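PDB 5XLM: Serine/threonine-protein kinase PknI from Mycobacterium tuberculosis, which phosphorylates serine and threonine residues of proteins and slows mycobacterial growth within the infected host, this chain being its extracellular sensor domain. Local coordinates for residues 80-85 with 180-185; 38-43 with 66-71. All coordinates share one frame; numbering follows the deposited sequence.

Contact 1. Residues 80-85 with 180-185; sequences AATMLD and PAVTVP
Thr82 lays its methyl, CG2, against the isopropyl group of Val184, the two side chains crossing obliquely. Its CG2 is 3.8 Å from CG2 and 3.9 Å from CG1 of Val184, so both branches of the valine bear on one methyl. The first torsion explains this: OG1 of Thr82 stands anti to the backbone N (chi1 178°), which leaves CG2 in the position between N and the carbonyl carbon, directed at residues 182-185. The same methyl reaches CG2 of Val182 at 4.2 Å, and Leu84 CD2 meets that valine methyl at 4.3 Å. At the other end Val184 CG1 lies 3.6 Å from the carbonyl O of Ala80, while Ala80 CB approaches Pro185 O at 3.3 Å. The two segments run in roughly opposed directions, 156° apart, yet they share no hydrogen bonds and their CA atoms approach no closer than 6.0 Å, between Thr82 and Val184. Residues 180-185 therefore do not add a strand. The backbone of 80-83 is instead bonded within the sheet, Thr82 to Ala67 and Ala81 to Phe100. This is an extended C-terminal tail packed through side chains across the outer surface of a curled antiparallel beta-sheet.

Contact 2. Residues 38-43 with 66-71; sequences GTYRIE and WAFRTS
Ile42 reaches the indole of Trp66 with three successive carbons. Its CB lies 4.0 Å from Trp66 CD1, and CG1, set anti to the carbonyl carbon, closes to 3.7 Å from the same atom. The terminal CD1, at the end of an extended chain, comes within 3.5 Å of Trp66 CD1. That methyl sits over one face of the indole, on its pyrrole part, with NE1 also near; the same methyl also meets the edge of the Phe68 ring, 4.1 Å from CE2. Trp66 NE1 has its hydrogen bond elsewhere, to Thr64 OG1.

Main-chain hydrogen bonds set the register of the two strands. Gly38 with Phe68 and Tyr40 with Trp66 are antiparallel hydrogen-bonded pairs, separated by the non-hydrogen-bonded pair Thr39 with Ala67. Tyr40 N gives Trp66 O a nearly straight bond (177° at the hydrogen), and Trp66 N returns one to Tyr40 O. The segments 38-43 and 66-71 run 127° apart in direction, a strong departure from antiparallel that agrees with the pronounced twist and curl of the antiparallel sheet in this sensor domain.

Tyr40, Trp66 and Phe68 project from one side of the sheet, Thr39 and Ala67 from the other. Tyr40 CB touches Phe68 CD2 at 3.7 Å, and the Tyr40 and Phe68 rings are inclined at 65° with centroids 5.2 Å apart, an oblique pair. Phe100 extends the aromatic group, its ring edge-to-face with Trp66. On the reverse side Thr39 OG1 is hydrogen-bonded to Asp177 O. Gly38 has a positive phi, a backbone conformation that glycine accommodates readily.

Strand 62-72 connects the two contacts: it pairs with strand 38-51 in contact 2 and with strand 77-83, which carries half of contact 1. Arg69 accordingly bonds through its backbone to Ala80. Contact 2 is buried and contact 1 only partly so, with exposed residues among those that touch; the centre of contact 2 lies about 9 Å from the centre of the chain, that of contact 1 about 14 Å. Their chemistry follows this placing, since one combines main-chain hydrogen bonds with aromatic packing whereas the other relies on small aliphatic groups. Val184 also bridges them, its CG1 lying 3.3 Å from Ala67 O on the side of the sheet turned from the aromatic rings.

Contact 1. Residues 80-85 with 180-185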
# COMPACT_ATOMS: atom_id res chain seq x y z
N ALA A 80 8.42 5.46 -0.52
CA ALA A 80 8.40 4.79 -1.81
C ALA A 80 8.53 3.30 -1.59
O ALA A 80 9.30 2.85 -0.74
CB ALA A 80 9.52 5.30 -2.71
N ALA A 81 7.77 2.52 -2.36
CA ALA A 81 7.75 1.07 -2.21
C ALA A 81 7.91 0.42 -3.57
O ALA A 81 7.13 0.70 -4.49
CB ALA A 81 6.46 0.60 -1.54
N THR A 82 8.91 -0.45 -3.70
CA THR A 82 9.10 -1.24 -4.90
C THR A 82 8.74 -2.69 -4.61
O THR A 82 9.06 -3.21 -3.54
CB THR A 82 10.54 -1.12 -5.43
OG1 THR A 82 10.69 -1.96 -6.59
CG2 THR A 82 11.55 -1.52 -4.37
N MET A 83 8.05 -3.32 -5.55
CA MET A 83 7.52 -4.66 -5.32
C MET A 83 8.61 -5.71 -5.41
O MET A 83 9.46 -5.67 -6.30
CB MET A 83 6.41 -4.97 -6.33
CG MET A 83 5.55 -6.16 -5.96
SD MET A 83 4.18 -6.37 -7.11
CE MET A 83 3.28 -7.71 -6.34
N LEU A 84 8.58 -6.65 -4.47
CA LEU A 84 9.50 -7.77 -4.45
C LEU A 84 8.82 -9.00 -5.05
O LEU A 84 7.60 -9.04 -5.24
CB LEU A 84 9.97 -8.05 -3.02
CG LEU A 84 10.60 -6.87 -2.28
CD1 LEU A 84 10.88 -7.25 -0.83
CD2 LEU A 84 11.87 -6.39 -2.97
N ASP A 85 9.63 -10.00 -5.37
CA ASP A 85 9.09 -11.22 -5.94
C ASP A 85 8.33 -12.02 -4.89
O ASP A 85 8.61 -11.92 -3.69
CB ASP A 85 10.21 -12.07 -6.56
CG ASP A 85 9.70 -13.07 -7.57
OD1 ASP A 85 8.98 -14.02 -7.16
OD2 ASP A 85 9.98 -12.91 -8.77
N PRO A 180 19.33 -6.17 0.63
CA PRO A 180 20.52 -5.41 0.19
C PRO A 180 20.79 -5.50 -1.30
O PRO A 180 21.63 -4.74 -1.80
CB PRO A 180 21.66 -6.05 1.00
CG PRO A 180 20.98 -6.71 2.17
CD PRO A 180 19.66 -7.18 1.65
N ALA A 181 20.09 -6.37 -2.03
CA ALA A 181 20.27 -6.45 -3.47
C ALA A 181 19.40 -5.44 -4.21
O ALA A 181 19.81 -4.94 -5.26
CB ALA A 181 19.97 -7.86 -3.97
N VAL A 182 18.22 -5.12 -3.69
CA VAL A 182 17.28 -4.27 -4.41
C VAL A 182 17.61 -2.81 -4.17
O VAL A 182 18.16 -2.43 -3.13
CB VAL A 182 15.82 -4.60 -4.00
CG1 VAL A 182 15.50 -4.02 -2.63
CG2 VAL A 182 14.84 -4.10 -5.05
N THR A 183 17.29 -1.97 -5.16
CA THR A 183 17.44 -0.53 -5.06
C THR A 183 16.05 0.09 -5.02
O THR A 183 15.32 0.04 -6.02
CB THR A 183 18.26 0.04 -6.22
OG1 THR A 183 17.48 -0.01 -7.42
CG2 THR A 183 19.53 -0.77 -6.43
N VAL A 184 15.67 0.65 -3.88
CA VAL A 184 14.39 1.33 -3.76
C VAL A 184 14.60 2.78 -4.19
O VAL A 184 15.53 3.44 -3.70
CB VAL A 184 13.83 1.24 -2.33
CG1 VAL A 184 12.36 1.66 -2.31
CG2 VAL A 184 14.00 -0.16 -1.77
N PRO A 185 13.78 3.31 -5.10
CA PRO A 185 13.96 4.71 -5.53
C PRO A 185 13.65 5.66 -4.38
O PRO A 185 12.56 5.64 -3.82
CB PRO A 185 12.96 4.86 -6.68
CG PRO A 185 11.93 3.80 -6.42
CD PRO A 185 12.67 2.65 -5.81

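Contact 2. Residues 38-43 with 66-71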
# COMPACT_ATOMS: atom_id res chain seq x y z
N GLY A 38 12.48 -0.92 5.28
CA GLY A 38 12.68 -2.35 5.38
C GLY A 38 11.74 -3.10 4.47
O GLY A 38 11.02 -2.52 3.66
N THR A 39 11.76 -4.42 4.60
CA THR A 39 10.86 -5.27 3.83
C THR A 39 9.51 -5.35 4.53
O THR A 39 9.43 -5.65 5.72
CB THR A 39 11.44 -6.67 3.67
OG1 THR A 39 12.70 -6.59 2.98
CG2 THR A 39 10.49 -7.56 2.88
N TYR A 40 8.44 -5.06 3.78
CA TYR A 40 7.09 -5.05 4.31
C TYR A 40 6.21 -6.01 3.52
O TYR A 40 6.30 -6.10 2.30
CB TYR A 40 6.48 -3.64 4.28
CG TYR A 40 6.94 -2.76 5.41
CD1 TYR A 40 8.18 -2.14 5.38
CD2 TYR A 40 6.12 -2.54 6.52
CE1 TYR A 40 8.60 -1.33 6.42
CE2 TYR A 40 6.53 -1.73 7.56
CZ TYR A 40 7.77 -1.13 7.51
OH TYR A 40 8.18 -0.32 8.54
N ARG A 41 5.36 -6.73 4.25
CA ARG A 41 4.38 -7.65 3.66
C ARG A 41 3.01 -7.01 3.76
O ARG A 41 2.55 -6.68 4.86
CB ARG A 41 4.41 -9.00 4.38
CG ARG A 41 3.16 -9.84 4.20
CD ARG A 41 3.30 -11.16 4.93
NE ARG A 41 2.02 -11.84 5.08
CZ ARG A 41 1.24 -11.73 6.15
NH1 ARG A 41 1.61 -10.96 7.17
NH2 ARG A 41 0.09 -12.39 6.21
N ILE A 42 2.35 -6.83 2.62
CA ILE A 42 1.04 -6.19 2.55
C ILE A 42 0.01 -7.25 2.20
O ILE A 42 0.15 -7.96 1.20
CB ILE A 42 1.02 -5.05 1.52
CG1 ILE A 42 2.05 -3.98 1.89
CG2 ILE A 42 -0.37 -4.45 1.42
CD1 ILE A 42 2.04 -2.77 0.98
N GLU A 43 -1.01 -7.38 3.04
CA GLU A 43 -2.10 -8.31 2.82
C GLU A 43 -3.35 -7.52 2.45
O GLU A 43 -3.87 -6.75 3.27
CB GLU A 43 -2.35 -9.18 4.05
CG GLU A 43 -3.42 -10.24 3.84
CD GLU A 43 -3.66 -11.10 5.08
OE1 GLU A 43 -3.76 -10.53 6.18
OE2 GLU A 43 -3.73 -12.33 4.94
N TRP A 66 7.06 -5.86 -0.31
CA TRP A 66 7.52 -4.57 -0.79
C TRP A 66 8.74 -4.13 -0.00
O TRP A 66 8.89 -4.47 1.17
CB TRP A 66 6.41 -3.51 -0.69
CG TRP A 66 5.15 -3.88 -1.41
CD1 TRP A 66 4.18 -4.73 -0.98
CD2 TRP A 66 4.73 -3.40 -2.69
NE1 TRP A 66 3.17 -4.82 -1.91
CE2 TRP A 66 3.49 -4.01 -2.97
CE3 TRP A 66 5.28 -2.52 -3.62
CZ2 TRP A 66 2.79 -3.76 -4.15
CZ3 TRP A 66 4.58 -2.28 -4.80
CH2 TRP A 66 3.35 -2.90 -5.05
N ALA A 67 9.61 -3.38 -0.67
CA ALA A 67 10.77 -2.77 -0.03
C ALA A 67 10.48 -1.28 0.13
O ALA A 67 10.40 -0.54 -0.86
CB ALA A 67 12.03 -3.00 -0.86
N PHE A 68 10.29 -0.85 1.37
CA PHE A 68 9.93 0.53 1.69
C PHE A 68 11.16 1.33 2.08
O PHE A 68 12.05 0.84 2.77
CB PHE A 68 8.91 0.57 2.83
CG PHE A 68 7.48 0.51 2.39
CD1 PHE A 68 6.70 1.65 2.33
CD2 PHE A 68 6.90 -0.70 2.05
CE1 PHE A 68 5.38 1.60 1.94
CE2 PHE A 68 5.57 -0.76 1.65
CZ PHE A 68 4.81 0.39 1.59
N ARG A 69 11.20 2.59 1.63
CA ARG A 69 12.17 3.56 2.11
C ARG A 69 11.45 4.89 2.29
O ARG A 69 10.55 5.23 1.52
CB ARG A 69 13.37 3.70 1.16
CG ARG A 69 13.18 4.71 0.05
CD ARG A 69 14.20 4.55 -1.07
NE ARG A 69 15.52 5.08 -0.75
CZ ARG A 69 16.65 4.39 -0.84
NH1 ARG A 69 16.63 3.13 -1.26
NH2 ARG A 69 17.80 4.97 -0.53
N THR A 70 11.83 5.64 3.32
CA THR A 70 11.15 6.87 3.70
C THR A 70 12.15 8.01 3.79
O THR A 70 13.26 7.83 4.30
CB THR A 70 10.41 6.70 5.04
OG1 THR A 70 9.39 5.70 4.90
CG2 THR A 70 9.77 8.01 5.47
N SER A 71 11.76 9.17 3.28
CA SER A 71 12.54 10.40 3.41
C SER A 71 11.61 11.53 3.83
O SER A 71 10.55 11.72 3.23
CB SER A 71 13.25 10.74 2.10
OG SER A 71 12.32 11.05 1.07